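Local structure of TadZ (Pseudomonas aeruginosa, 4LDA) at residues M2-T10 / L23-G33. The protein probably takes part in pilus assembly as an ATP-binding, ATP-hydrolysing protein, whose CheY-like N-terminal receiver domain is the part described here. Numbering follows the deposited sequence.
Sequences MNQNFVALT and LASAGQVVPAG
F6 and V30 mark the middle of a ladder of parallel strand bonds between 4-9 and 27-31. F6 uses both of its backbone polar atoms here: its N donates to Q28 O, and its O accepts from V30 N at 2.7 Å. The ladder continues with Q28 N to Q4 O on one flank and with A8 N to V30 O and A32 N to A8 O on the other; at its start Q4 N makes a weak bond to A26 O. Past the last rung, a water donates to both T10 O and G33 O.

Two asparagines hold the side-chain amide of Q28. Bent at chi2 (75°), the glutamine chain folds back toward segment 2-10, and its OE1 accepts from N3 ND2 at 2.8 Å, in the carbonyl plane and on a lone pair. NE2 of Q28 donates to N5 OD1, also at 2.8 Å, but comes from above that carbonyl plane, the two amides being nearly perpendicular (83°). The other end of the N5 amide, ND2, is bonded to T47 O, so the asparagine is gripped from two directions.

With helix 13-22 as the connection, the strands form the first beta-alpha-beta unit of the CheY-like fold; 27-31 is an outermost strand of the 2-1-3-4-5 sheet, and 4-9 also pairs with 51-55.

Apolar packing forms two groups. On the face that carries F6, A8 and V29, L23 CD1 makes a CH-pi contact over the F6 ring, 4.2 Å from its centroid, while A26 CB meets the ring edge at CZ. I117 of helix 110-121 touches both F6 and L23. Farther along this face A8 CB abuts V29 CG1. Near the C-terminal end of the strands, where V7 lies on the opposite face, A32 CB fits against V7 CG1 (3.7 Å) and L9 CD2 (3.5 Å), and L40 of helix 37-47 touches both L9 and A32.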
HETATM    1  N   MSE A   2       7.117 -11.602 -11.771  0.50 53.31           N
HETATM    2  CA  MSE A   2       7.618 -12.513 -10.745  0.50 51.34           C
HETATM    3  C   MSE A   2       8.312 -11.724  -9.626  0.50 57.39           C
HETATM    4  O   MSE A   2       8.444 -12.280  -8.529  0.50 56.81           O
HETATM    5  CB  MSE A   2       8.574 -13.613 -11.307  0.50 53.82           C
HETATM    6  CG  MSE A   2       9.849 -13.078 -11.950  0.50 61.19           C
HETATM    7 SE   MSE A   2      11.381 -14.291 -12.090  0.38 70.00          SE
HETATM    8  CE  MSE A   2      12.359 -13.287 -13.450  0.50 67.60           C
ATOM      9  N   ASN A   3       8.773 -10.449  -9.871  1.00 55.42           N
ATOM     10  CA  ASN A   3       9.488  -9.767  -8.769  1.00 54.59           C
ATOM     11  C   ASN A   3       9.280  -8.257  -8.801  1.00 58.91           C
ATOM     12  O   ASN A   3       9.442  -7.610  -9.827  1.00 60.25           O
ATOM     13  CB  ASN A   3      11.011 -10.065  -8.798  1.00 52.65           C
ATOM     14  CG  ASN A   3      11.815  -9.472  -7.651  1.00 65.11           C
ATOM     15  OD1 ASN A   3      12.485  -8.436  -7.788  1.00 67.01           O
ATOM     16  ND2 ASN A   3      11.797 -10.137  -6.506  1.00 48.37           N
ATOM     17  N   GLN A   4       8.980  -7.697  -7.639  1.00 54.88           N
ATOM     18  CA  GLN A   4       8.726  -6.276  -7.446  1.00 53.46           C
ATOM     19  C   GLN A   4       9.231  -5.794  -6.130  1.00 54.48           C
ATOM     20  O   GLN A   4       9.396  -6.580  -5.203  1.00 50.38           O
ATOM     21  CB  GLN A   4       7.202  -6.017  -7.470  1.00 53.64           C
ATOM     22  CG  GLN A   4       6.459  -6.287  -8.757  1.00 74.85           C
ATOM     23  CD  GLN A   4       4.988  -6.457  -8.481  1.00 92.31           C
ATOM     24  OE1 GLN A   4       4.466  -7.589  -8.422  1.00 89.81           O
ATOM     25  NE2 GLN A   4       4.311  -5.342  -8.247  1.00 76.14           N
ATOM     26  N   ASN A   5       9.333  -4.477  -6.003  1.00 53.52           N
ATOM     27  CA  ASN A   5       9.542  -3.819  -4.726  1.00 53.65           C
ATOM     28  C   ASN A   5       8.230  -3.200  -4.319  1.00 58.58           C
ATOM     29  O   ASN A   5       7.538  -2.637  -5.168  1.00 59.95           O
ATOM     30  CB  ASN A   5      10.672  -2.785  -4.761  1.00 54.19           C
ATOM     31  CG  ASN A   5      12.056  -3.362  -4.808  1.00 57.33           C
ATOM     32  OD1 ASN A   5      12.349  -4.406  -4.195  1.00 48.75           O
ATOM     33  ND2 ASN A   5      12.961  -2.645  -5.476  1.00 43.57           N
ATOM     34  N   PHE A   6       7.835  -3.394  -3.059  1.00 53.49           N
ATOM     35  CA  PHE A   6       6.629  -2.810  -2.467  1.00 51.23           C
ATOM     36  C   PHE A   6       7.059  -1.890  -1.354  1.00 57.22           C
ATOM     37  O   PHE A   6       8.057  -2.192  -0.690  1.00 58.43           O
ATOM     38  CB  PHE A   6       5.659  -3.882  -1.951  1.00 50.34           C
ATOM     39  CG  PHE A   6       5.457  -5.086  -2.839  1.00 49.41           C
ATOM     40  CD1 PHE A   6       4.550  -5.054  -3.888  1.00 50.03           C
ATOM     41  CD2 PHE A   6       6.133  -6.272  -2.593  1.00 48.38           C
ATOM     42  CE1 PHE A   6       4.365  -6.166  -4.702  1.00 49.84           C
ATOM     43  CE2 PHE A   6       5.928  -7.393  -3.403  1.00 50.02           C
ATOM     44  CZ  PHE A   6       5.043  -7.332  -4.447  1.00 47.18           C
ATOM     45  N   VAL A   7       6.349  -0.768  -1.151  1.00 53.15           N
ATOM     46  CA  VAL A   7       6.666   0.174  -0.078  1.00 53.05           C
ATOM     47  C   VAL A   7       5.545   0.066   0.953  1.00 54.57           C
ATOM     48  O   VAL A   7       4.394  -0.091   0.576  1.00 53.85           O
ATOM     49  CB  VAL A   7       6.902   1.618  -0.604  1.00 57.75           C
ATOM     50  CG1 VAL A   7       7.112   2.608   0.530  1.00 58.40           C
ATOM     51  CG2 VAL A   7       8.112   1.638  -1.523  1.00 58.14           C
ATOM     52  N   ALA A   8       5.899   0.084   2.248  1.00 51.58           N
ATOM     53  CA  ALA A   8       4.925  -0.053   3.319  1.00 50.89           C
ATOM     54  C   ALA A   8       5.062   1.016   4.398  1.00 57.20           C
ATOM     55  O   ALA A   8       6.125   1.186   4.998  1.00 57.67           O
ATOM     56  CB  ALA A   8       5.061  -1.416   3.963  1.00 50.69           C
ATOM     57  N   LEU A   9       3.946   1.716   4.649  1.00 55.50           N
ATOM     58  CA  LEU A   9       3.753   2.673   5.729  1.00 56.93           C
ATOM     59  C   LEU A   9       2.911   1.963   6.755  1.00 60.54           C
ATOM     60  O   LEU A   9       1.695   1.883   6.602  1.00 59.84           O
ATOM     61  CB  LEU A   9       3.111   3.981   5.238  1.00 58.46           C
ATOM     62  CG  LEU A   9       3.845   4.779   4.207  1.00 64.23           C
ATOM     63  CD1 LEU A   9       2.914   5.784   3.560  1.00 64.76           C
ATOM     64  CD2 LEU A   9       5.042   5.467   4.843  1.00 68.99           C
ATOM     65  N   THR A  10       3.563   1.305   7.704  1.00 57.97           N
ATOM     66  CA  THR A  10       2.910   0.497   8.729  1.00 57.51           C
ATOM     67  C   THR A  10       2.834   1.281  10.016  1.00 64.34           C
ATOM     68  O   THR A  10       3.676   2.166  10.241  1.00 66.17           O
ATOM     69  CB  THR A  10       3.675  -0.824   8.911  1.00 60.54           C
ATOM     70  OG1 THR A  10       5.057  -0.542   9.186  1.00 66.22           O
ATOM     71  CG2 THR A  10       3.566  -1.729   7.686  1.00 52.29           C
ATOM     72  N   LEU A  23       4.377 -11.774   1.033  1.00 49.09           N
ATOM     73  CA  LEU A  23       4.744 -11.385  -0.324  1.00 48.68           C
ATOM     74  C   LEU A  23       6.152 -11.786  -0.727  1.00 54.52           C
ATOM     75  O   LEU A  23       6.595 -11.378  -1.801  1.00 55.78           O
ATOM     76  CB  LEU A  23       4.597  -9.854  -0.470  1.00 48.14           C
ATOM     77  CG  LEU A  23       3.151  -9.318  -0.390  1.00 50.20           C
ATOM     78  CD1 LEU A  23       3.119  -7.801  -0.360  1.00 49.47           C
ATOM     79  CD2 LEU A  23       2.344  -9.840  -1.504  1.00 46.87           C
ATOM     80  N   ALA A  24       6.816 -12.635   0.062  1.00 52.05           N
ATOM     81  CA  ALA A  24       8.187 -13.080  -0.152  1.00 52.88           C
ATOM     82  C   ALA A  24       8.422 -13.675  -1.573  1.00 58.57           C
ATOM     83  O   ALA A  24       9.469 -13.429  -2.183  1.00 59.68           O
ATOM     84  CB  ALA A  24       8.561 -14.099   0.908  1.00 54.59           C
ATOM     85  N   SER A  25       7.469 -14.439  -2.085  1.00 56.90           N
ATOM     86  CA  SER A  25       7.506 -15.052  -3.432  1.00 57.31           C
ATOM     87  C   SER A  25       7.325 -13.999  -4.562  1.00 58.03           C
ATOM     88  O   SER A  25       7.843 -14.191  -5.646  1.00 58.17           O
ATOM     89  CB  SER A  25       6.416 -16.120  -3.559  1.00 59.80           C
ATOM     90  OG  SER A  25       5.130 -15.601  -3.232  1.00 63.84           O
ATOM     91  N   ALA A  26       6.616 -12.896  -4.291  1.00 52.05           N
ATOM     92  CA  ALA A  26       6.322 -11.840  -5.258  1.00 50.70           C
ATOM     93  C   ALA A  26       7.401 -10.751  -5.323  1.00 52.44           C
ATOM     94  O   ALA A  26       7.554 -10.090  -6.342  1.00 52.30           O
ATOM     95  CB  ALA A  26       4.996 -11.198  -4.915  1.00 50.63           C
ATOM     96  N   GLY A  27       8.102 -10.530  -4.240  1.00 48.71           N
ATOM     97  CA  GLY A  27       9.125  -9.497  -4.215  1.00 48.51           C
ATOM     98  C   GLY A  27       9.553  -9.106  -2.829  1.00 51.41           C
ATOM     99  O   GLY A  27       9.500  -9.923  -1.912  1.00 50.27           O
ATOM    100  N   GLN A  28       9.975  -7.837  -2.671  1.00 49.68           N
ATOM    101  CA  GLN A  28      10.535  -7.258  -1.429  1.00 49.06           C
ATOM    102  C   GLN A  28       9.676  -6.133  -0.874  1.00 51.50           C
ATOM    103  O   GLN A  28       9.236  -5.289  -1.634  1.00 50.51           O
ATOM    104  CB  GLN A  28      11.942  -6.715  -1.705  1.00 50.89           C
ATOM    105  CG  GLN A  28      12.917  -7.768  -2.211  1.00 48.26           C
ATOM    106  CD  GLN A  28      12.709  -8.175  -3.647  1.00 62.34           C
ATOM    107  OE1 GLN A  28      12.725  -9.354  -3.982  1.00 62.52           O
ATOM    108  NE2 GLN A  28      12.456  -7.218  -4.519  1.00 55.80           N
ATOM    109  N   VAL A  29       9.447  -6.116   0.443  1.00 49.48           N
ATOM    110  CA  VAL A  29       8.643  -5.080   1.090  1.00 49.16           C
ATOM    111  C   VAL A  29       9.629  -4.154   1.802  1.00 55.65           C
ATOM    112  O   VAL A  29      10.284  -4.542   2.769  1.00 56.77           O
ATOM    113  CB  VAL A  29       7.513  -5.624   2.021  1.00 51.44           C
ATOM    114  CG1 VAL A  29       6.675  -4.486   2.600  1.00 51.30           C
ATOM    115  CG2 VAL A  29       6.607  -6.620   1.276  1.00 49.73           C
ATOM    116  N   VAL A  30       9.794  -2.962   1.234  1.00 52.84           N
ATOM    117  CA  VAL A  30      10.653  -1.890   1.710  1.00 53.33           C
ATOM    118  C   VAL A  30       9.862  -1.057   2.716  1.00 59.17           C
ATOM    119  O   VAL A  30       8.793  -0.536   2.356  1.00 58.69           O
ATOM    120  CB  VAL A  30      11.171  -1.029   0.513  1.00 57.55           C
ATOM    121  CG1 VAL A  30      11.951   0.193   0.984  1.00 58.64           C
ATOM    122  CG2 VAL A  30      11.997  -1.856  -0.462  1.00 57.22           C
ATOM    123  N   PRO A  31      10.331  -0.937   3.979  1.00 57.89           N
ATOM    124  CA  PRO A  31       9.621  -0.062   4.933  1.00 58.90           C
ATOM    125  C   PRO A  31       9.889   1.406   4.608  1.00 65.67           C
ATOM    126  O   PRO A  31      10.947   1.726   4.078  1.00 65.84           O
ATOM    127  CB  PRO A  31      10.218  -0.467   6.284  1.00 61.37           C
ATOM    128  CG  PRO A  31      11.613  -0.918   5.956  1.00 65.74           C
ATOM    129  CD  PRO A  31      11.584  -1.478   4.560  1.00 60.13           C
ATOM    130  N   ALA A  32       8.948   2.290   4.886  1.00 65.07           N
ATOM    131  CA  ALA A  32       9.173   3.706   4.602  1.00 67.77           C
ATOM    132  C   ALA A  32       9.208   4.524   5.889  1.00 77.64           C
ATOM    133  O   ALA A  32       9.590   5.698   5.876  1.00 78.43           O
ATOM    134  CB  ALA A  32       8.100   4.223   3.678  1.00 68.30           C
ATOM    135  N   GLY A  33       8.837   3.873   6.991  1.00 78.09           N
ATOM    136  CA  GLY A  33       8.808   4.454   8.327  1.00 80.82           C
ATOM    137  C   GLY A  33       8.000   5.732   8.429  1.00 88.54           C
ATOM    138  O   GLY A  33       6.844   5.800   7.999  1.00 87.72           O
TER
HETATM  139  O   HOH W   1       5.928   3.116   8.616  1.00 58.29           O